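Local coordinates for Exo-poly-alpha-D-galacturonosidase (Thermotoga maritima, PDB 3JUR), which probably hydrolyses polygalacturonic acid, the backbone of pectin, as a tetrameric, hyperthermoactive exopolygalacturonase of glycosyl hydrolase family 28 with a beta-helix fold, at residues D[260-265]-D[293-298]; D[321-326]-D[351-356]. One frame throughout, in Å; residues are numbered along the deposited sequence.

Contact 1 of 2, residues D[260-265]-D[293-298]; sequences DDSVVI and QASHGG
Asp260 carries CG anti to its backbone N (chi1 -151°), while His296 has its ring beside its own N (chi1 -68°), and these torsions set the carboxylate next to the imidazole with their planes 40° apart. CA of Asp260 lies over one ring face, 3.9 Å from the centroid of the His296 ring, a CH-pi contact. The two polar ends are coupled through a water in the ring plane, which donates to Asp260 OD1 at 2.7 Å and also bonds His296 ND1. OD1 in addition accepts Asp261 N on its anti lone pair, so two bonds grip it. An alanine in place of Asp260 would probably leave the imidazole less firmly oriented, since the carboxylate anchoring that water would be gone.

Backbone pairing continues alongside: His296 N donates to Asp260 O at 3.1 Å from above the carbonyl plane, whereas Ser262 N meets Gly297 O at 2.9 Å nearly along the C=O axis. Ser262 OG and Ser295 OG bond at 2.8 Å, and Ser295 OG closes an ST turn by accepting Gly297 N. Asp261 turns its carboxylate to Lys329 and Arg327. The contact thus joins consecutive coils of the beta-helix, leading into the parallel strands 263-265 and 299-301.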
loop_
_atom_site.group_PDB
_atom_site.type_symbol
_atom_site.label_atom_id
_atom_site.label_comp_id
_atom_site.label_asym_id
_atom_site.label_seq_id
_atom_site.Cartn_x
_atom_site.Cartn_y
_atom_site.Cartn_z
ATOM N N ASP D 260 -2.044 -15.829 32.200
ATOM C CA ASP D 260 -1.569 -14.454 32.247
ATOM C C ASP D 260 -0.428 -14.332 31.238
ATOM O O ASP D 260 -0.450 -14.988 30.192
ATOM C CB ASP D 260 -1.137 -14.106 33.679
ATOM C CG ASP D 260 -1.297 -12.626 34.009
ATOM O OD1 ASP D 260 -0.437 -11.822 33.584
ATOM O OD2 ASP D 260 -2.271 -12.269 34.713
ATOM N N ASP D 261 0.572 -13.510 31.538
ATOM C CA ASP D 261 1.738 -13.363 30.665
ATOM C C ASP D 261 2.448 -14.706 30.441
ATOM O O ASP D 261 2.597 -15.497 31.380
ATOM C CB ASP D 261 2.697 -12.343 31.268
ATOM C CG ASP D 261 2.070 -10.957 31.410
ATOM O OD1 ASP D 261 1.381 -10.518 30.468
ATOM O OD2 ASP D 261 2.270 -10.308 32.462
ATOM N N SER D 262 2.884 -14.972 29.210
ATOM C CA SER D 262 3.489 -16.273 28.896
ATOM C C SER D 262 4.952 -16.363 29.344
ATOM O O SER D 262 5.300 -17.196 30.184
ATOM C CB SER D 262 3.345 -16.604 27.411
ATOM O OG SER D 262 1.991 -16.836 27.073
ATOM N N VAL D 263 5.805 -15.517 28.776
ATOM C CA VAL D 263 7.184 -15.392 29.232
ATOM C C VAL D 263 7.354 -13.958 29.734
ATOM O O VAL D 263 7.212 -13.006 28.960
ATOM C CB VAL D 263 8.192 -15.713 28.106
ATOM C CG1 VAL D 263 9.638 -15.487 28.575
ATOM C CG2 VAL D 263 8.000 -17.137 27.618
ATOM N N VAL D 264 7.645 -13.821 31.029
ATOM C CA VAL D 264 7.650 -12.524 31.709
ATOM C C VAL D 264 8.945 -12.299 32.450
ATOM O O VAL D 264 9.212 -12.971 33.438
ATOM C CB VAL D 264 6.580 -12.433 32.822
ATOM C CG1 VAL D 264 5.951 -11.063 32.816
ATOM C CG2 VAL D 264 5.552 -13.549 32.716
ATOM N N ILE D 265 9.718 -11.314 32.020
ATOM C CA ILE D 265 10.994 -11.054 32.664
ATOM C C ILE D 265 10.839 -9.974 33.733
ATOM O O ILE D 265 10.272 -8.901 33.476
ATOM C CB ILE D 265 12.073 -10.716 31.638
ATOM C CG1 ILE D 265 12.181 -11.871 30.639
ATOM C CG2 ILE D 265 13.416 -10.507 32.328
ATOM C CD1 ILE D 265 12.666 -11.466 29.306
ATOM N N GLN D 293 -5.427 -18.015 23.591
ATOM C CA GLN D 293 -6.410 -16.944 23.710
ATOM C C GLN D 293 -6.276 -16.210 25.050
ATOM O O GLN D 293 -6.382 -14.978 25.109
ATOM C CB GLN D 293 -7.818 -17.522 23.578
ATOM C CG GLN D 293 -8.922 -16.498 23.724
ATOM C CD GLN D 293 -9.522 -16.113 22.399
ATOM O OE1 GLN D 293 -10.583 -16.631 22.020
ATOM N NE2 GLN D 293 -8.852 -15.207 21.670
ATOM N N ALA D 294 -6.020 -16.978 26.112
ATOM C CA ALA D 294 -5.950 -16.449 27.472
ATOM C C ALA D 294 -4.686 -15.634 27.791
ATOM O O ALA D 294 -4.697 -14.826 28.726
ATOM C CB ALA D 294 -6.128 -17.593 28.489
ATOM N N SER D 295 -3.605 -15.841 27.032
ATOM C CA SER D 295 -2.327 -15.189 27.321
ATOM C C SER D 295 -2.407 -13.667 27.251
ATOM O O SER D 295 -2.924 -13.116 26.290
ATOM C CB SER D 295 -1.218 -15.689 26.384
ATOM O OG SER D 295 -0.006 -14.989 26.622
ATOM N N HIS D 296 -1.866 -13.005 28.269
ATOM C CA HIS D 296 -1.833 -11.540 28.335
ATOM C C HIS D 296 -0.660 -10.923 27.570
ATOM O O HIS D 296 -0.567 -9.695 27.440
ATOM C CB HIS D 296 -1.783 -11.092 29.798
ATOM C CG HIS D 296 -3.035 -11.380 30.568
ATOM N ND1 HIS D 296 -3.337 -10.744 31.754
ATOM C CD2 HIS D 296 -4.067 -12.224 30.323
ATOM C CE1 HIS D 296 -4.496 -11.190 32.209
ATOM N NE2 HIS D 296 -4.961 -12.087 31.356
ATOM N N GLY D 297 0.244 -11.771 27.086
ATOM C CA GLY D 297 1.416 -11.325 26.355
ATOM C C GLY D 297 2.353 -12.470 26.008
ATOM O O GLY D 297 2.509 -13.419 26.782
ATOM N N GLY D 298 2.974 -12.383 24.838
ATOM C CA GLY D 298 3.901 -13.413 24.380
ATOM C C GLY D 298 5.258 -13.260 25.043
ATOM O O GLY D 298 5.738 -14.177 25.717
HETATM O O HOH W 1 -1.231 -9.275 32.948
#

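Contact 2 of 2, residues D[321-326]-D[351-356]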
loop_
_atom_site.group_PDB
_atom_site.type_symbol
_atom_site.label_atom_id
_atom_site.label_comp_id
_atom_site.label_asym_id
_atom_site.label_seq_id
_atom_site.Cartn_x
_atom_site.Cartn_y
_atom_site.Cartn_z
ATOM N N ASN D 321 -3.209 -16.046 18.841
ATOM C CA ASN D 321 -4.443 -15.731 19.592
ATOM C C ASN D 321 -4.212 -14.917 20.869
ATOM O O ASN D 321 -5.164 -14.619 21.602
ATOM C CB ASN D 321 -5.278 -16.992 19.902
ATOM C CG ASN D 321 -5.514 -17.878 18.677
ATOM O OD1 ASN D 321 -5.734 -17.394 17.576
ATOM N ND2 ASN D 321 -5.479 -19.190 18.883
ATOM N N VAL D 322 -2.956 -14.546 21.113
ATOM C CA VAL D 322 -2.546 -13.858 22.343
ATOM C C VAL D 322 -3.083 -12.434 22.417
ATOM O O VAL D 322 -3.424 -11.835 21.392
ATOM C CB VAL D 322 -1.000 -13.850 22.515
ATOM C CG1 VAL D 322 -0.455 -15.280 22.492
ATOM C CG2 VAL D 322 -0.312 -12.978 21.436
ATOM N N GLU D 323 -3.163 -11.887 23.627
ATOM C CA GLU D 323 -3.636 -10.514 23.774
ATOM C C GLU D 323 -2.627 -9.527 23.213
ATOM O O GLU D 323 -3.010 -8.531 22.587
ATOM C CB GLU D 323 -3.939 -10.181 25.237
ATOM C CG GLU D 323 -5.195 -10.855 25.778
ATOM C CD GLU D 323 -5.530 -10.421 27.202
ATOM O OE1 GLU D 323 -4.806 -9.570 27.762
ATOM O OE2 GLU D 323 -6.528 -10.929 27.763
ATOM N N ARG D 324 -1.345 -9.809 23.467
ATOM C CA ARG D 324 -0.234 -8.945 23.084
ATOM C C ARG D 324 0.973 -9.790 22.718
ATOM O O ARG D 324 1.232 -10.831 23.341
ATOM C CB ARG D 324 0.154 -8.001 24.236
ATOM C CG ARG D 324 -0.982 -7.114 24.707
ATOM C CD ARG D 324 -0.701 -6.359 25.998
ATOM N NE ARG D 324 -1.988 -5.871 26.499
ATOM C CZ ARG D 324 -2.820 -6.579 27.255
ATOM N NH1 ARG D 324 -2.485 -7.808 27.663
ATOM N NH2 ARG D 324 -3.982 -6.052 27.614
ATOM N N ALA D 325 1.729 -9.335 21.729
ATOM C CA ALA D 325 2.936 -10.047 21.331
ATOM C C ALA D 325 4.112 -9.628 22.208
ATOM O O ALA D 325 4.787 -10.475 22.803
ATOM C CB ALA D 325 3.240 -9.826 19.851
ATOM N N LEU D 326 4.340 -8.315 22.282
ATOM C CA LEU D 326 5.416 -7.731 23.073
ATOM C C LEU D 326 4.801 -6.692 24.007
ATOM O O LEU D 326 4.073 -5.798 23.565
ATOM C CB LEU D 326 6.476 -7.071 22.175
ATOM C CG LEU D 326 7.623 -6.289 22.851
ATOM C CD1 LEU D 326 8.529 -7.192 23.722
ATOM C CD2 LEU D 326 8.469 -5.534 21.837
ATOM N N VAL D 351 -3.709 -11.502 17.093
ATOM C CA VAL D 351 -3.557 -10.714 18.317
ATOM C C VAL D 351 -4.887 -10.001 18.630
ATOM O O VAL D 351 -5.521 -9.459 17.729
ATOM C CB VAL D 351 -2.404 -9.693 18.190
ATOM C CG1 VAL D 351 -2.302 -8.826 19.442
ATOM C CG2 VAL D 351 -1.071 -10.406 17.920
ATOM N N SER D 352 -5.320 -10.017 19.892
ATOM C CA SER D 352 -6.628 -9.423 20.251
ATOM C C SER D 352 -6.588 -7.989 20.826
ATOM O O SER D 352 -7.532 -7.229 20.629
ATOM C CB SER D 352 -7.417 -10.343 21.182
ATOM O OG SER D 352 -6.720 -10.511 22.404
ATOM N N GLU D 353 -5.518 -7.625 21.528
ATOM C CA GLU D 353 -5.417 -6.287 22.133
ATOM C C GLU D 353 -4.404 -5.393 21.419
ATOM O O GLU D 353 -4.783 -4.629 20.533
ATOM C CB GLU D 353 -5.112 -6.372 23.639
ATOM C CG GLU D 353 -6.212 -7.068 24.452
ATOM C CD GLU D 353 -7.526 -6.282 24.479
ATOM O OE1 GLU D 353 -7.484 -5.036 24.528
ATOM O OE2 GLU D 353 -8.602 -6.907 24.448
ATOM N N GLU D 354 -3.127 -5.480 21.808
ATOM C CA GLU D 354 -2.079 -4.680 21.178
ATOM C C GLU D 354 -0.944 -5.579 20.740
ATOM O O GLU D 354 -0.502 -6.421 21.510
ATOM C CB GLU D 354 -1.527 -3.598 22.126
ATOM C CG GLU D 354 -2.557 -2.648 22.722
ATOM C CD GLU D 354 -3.013 -3.053 24.123
ATOM O OE1 GLU D 354 -2.322 -3.863 24.787
ATOM O OE2 GLU D 354 -4.060 -2.539 24.567
ATOM N N VAL D 355 -0.461 -5.398 19.514
ATOM C CA VAL D 355 0.653 -6.195 19.033
ATOM C C VAL D 355 1.915 -5.819 19.807
ATOM O O VAL D 355 2.632 -6.687 20.307
ATOM C CB VAL D 355 0.880 -6.037 17.506
ATOM C CG1 VAL D 355 2.086 -6.869 17.059
ATOM C CG2 VAL D 355 -0.369 -6.427 16.715
ATOM N N ILE D 356 2.167 -4.514 19.906
ATOM C CA ILE D 356 3.293 -3.962 20.655
ATOM C C ILE D 356 2.749 -2.951 21.676
ATOM O O ILE D 356 2.080 -1.986 21.310
ATOM C CB ILE D 356 4.327 -3.288 19.717
ATOM C CG1 ILE D 356 4.954 -4.326 18.768
ATOM C CG2 ILE D 356 5.411 -2.574 20.519
ATOM C CD1 ILE D 356 5.564 -3.709 17.507
HETATM O O HOH W 2 -6.603 -13.021 23.230
HETATM O O HOH W 3 -4.867 -3.532 26.712
#
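Close packing follows the backbones of 321-326 and 351-356, where main-chain bonds join two corners of the beta-helix. Ser352 N donates to Val322 O at 3.0 Å, in the carbonyl plane. Glu323 O takes Glu353 N on a lone pair at 2.9 Å and Glu354 N more weakly, so one carbonyl grips two successive amides. Val355 O does likewise, accepting Leu326 N almost along its C=O axis (3.1 Å) and Ala325 N weakly. Val351 CG1, anti to its backbone N, reaches to 3.2 Å from Glu323 O. Apolar side chains meet more loosely, as Ala325 CB does Val355 CG1 at 4.2 Å.

The other side is polar and hydrated. Arg324, extended from CG to NE, lies alongside Glu354, whose chain bends at chi2 (97°) to bring OE1 back to the guanidinium edge. Arg324 NE meets the syn lone pair of Glu354 OE1 at 2.7 Å, a salt bridge close to the guanidinium plane. A second one runs from Arg324 NH1 to Glu323 OE1 at 2.9 Å, 33° out of that plane. A water joins Arg324 NH2 to Glu354 OE2; another links Asn321 O with Ser352 OG. The two acids flanking Arg324 would probably favour its charged form. Arg391 also pairs with Glu354, and Lys387 with Glu353. At the corners, Leu326 and Ile356 pack on Val378 of strand 372-379, before parallel strands 327-329 and 357-359 begin.

Both segments of contact 1 precede those of contact 2 in the sequence, and the centres of the two contacts lie 9 Å apart on the same side of the beta-helix. Segments 293-298, 321-326 and 351-356 lead into strands 299-301, 327-329 and 357-359, which follow 263-265 in order across one parallel run. The two contacts touch directly: Arg324 NH1 probably donates to His296 O at 2.7 Å, and Gly298 N to Arg324 O at 2.8 Å. Arg324 therefore bridges both contacts by side chain and backbone, and Glu323 packs on His296. These bonds tie successive coils together, consistent with the stacked coils of a pectin lyase-like beta-helix.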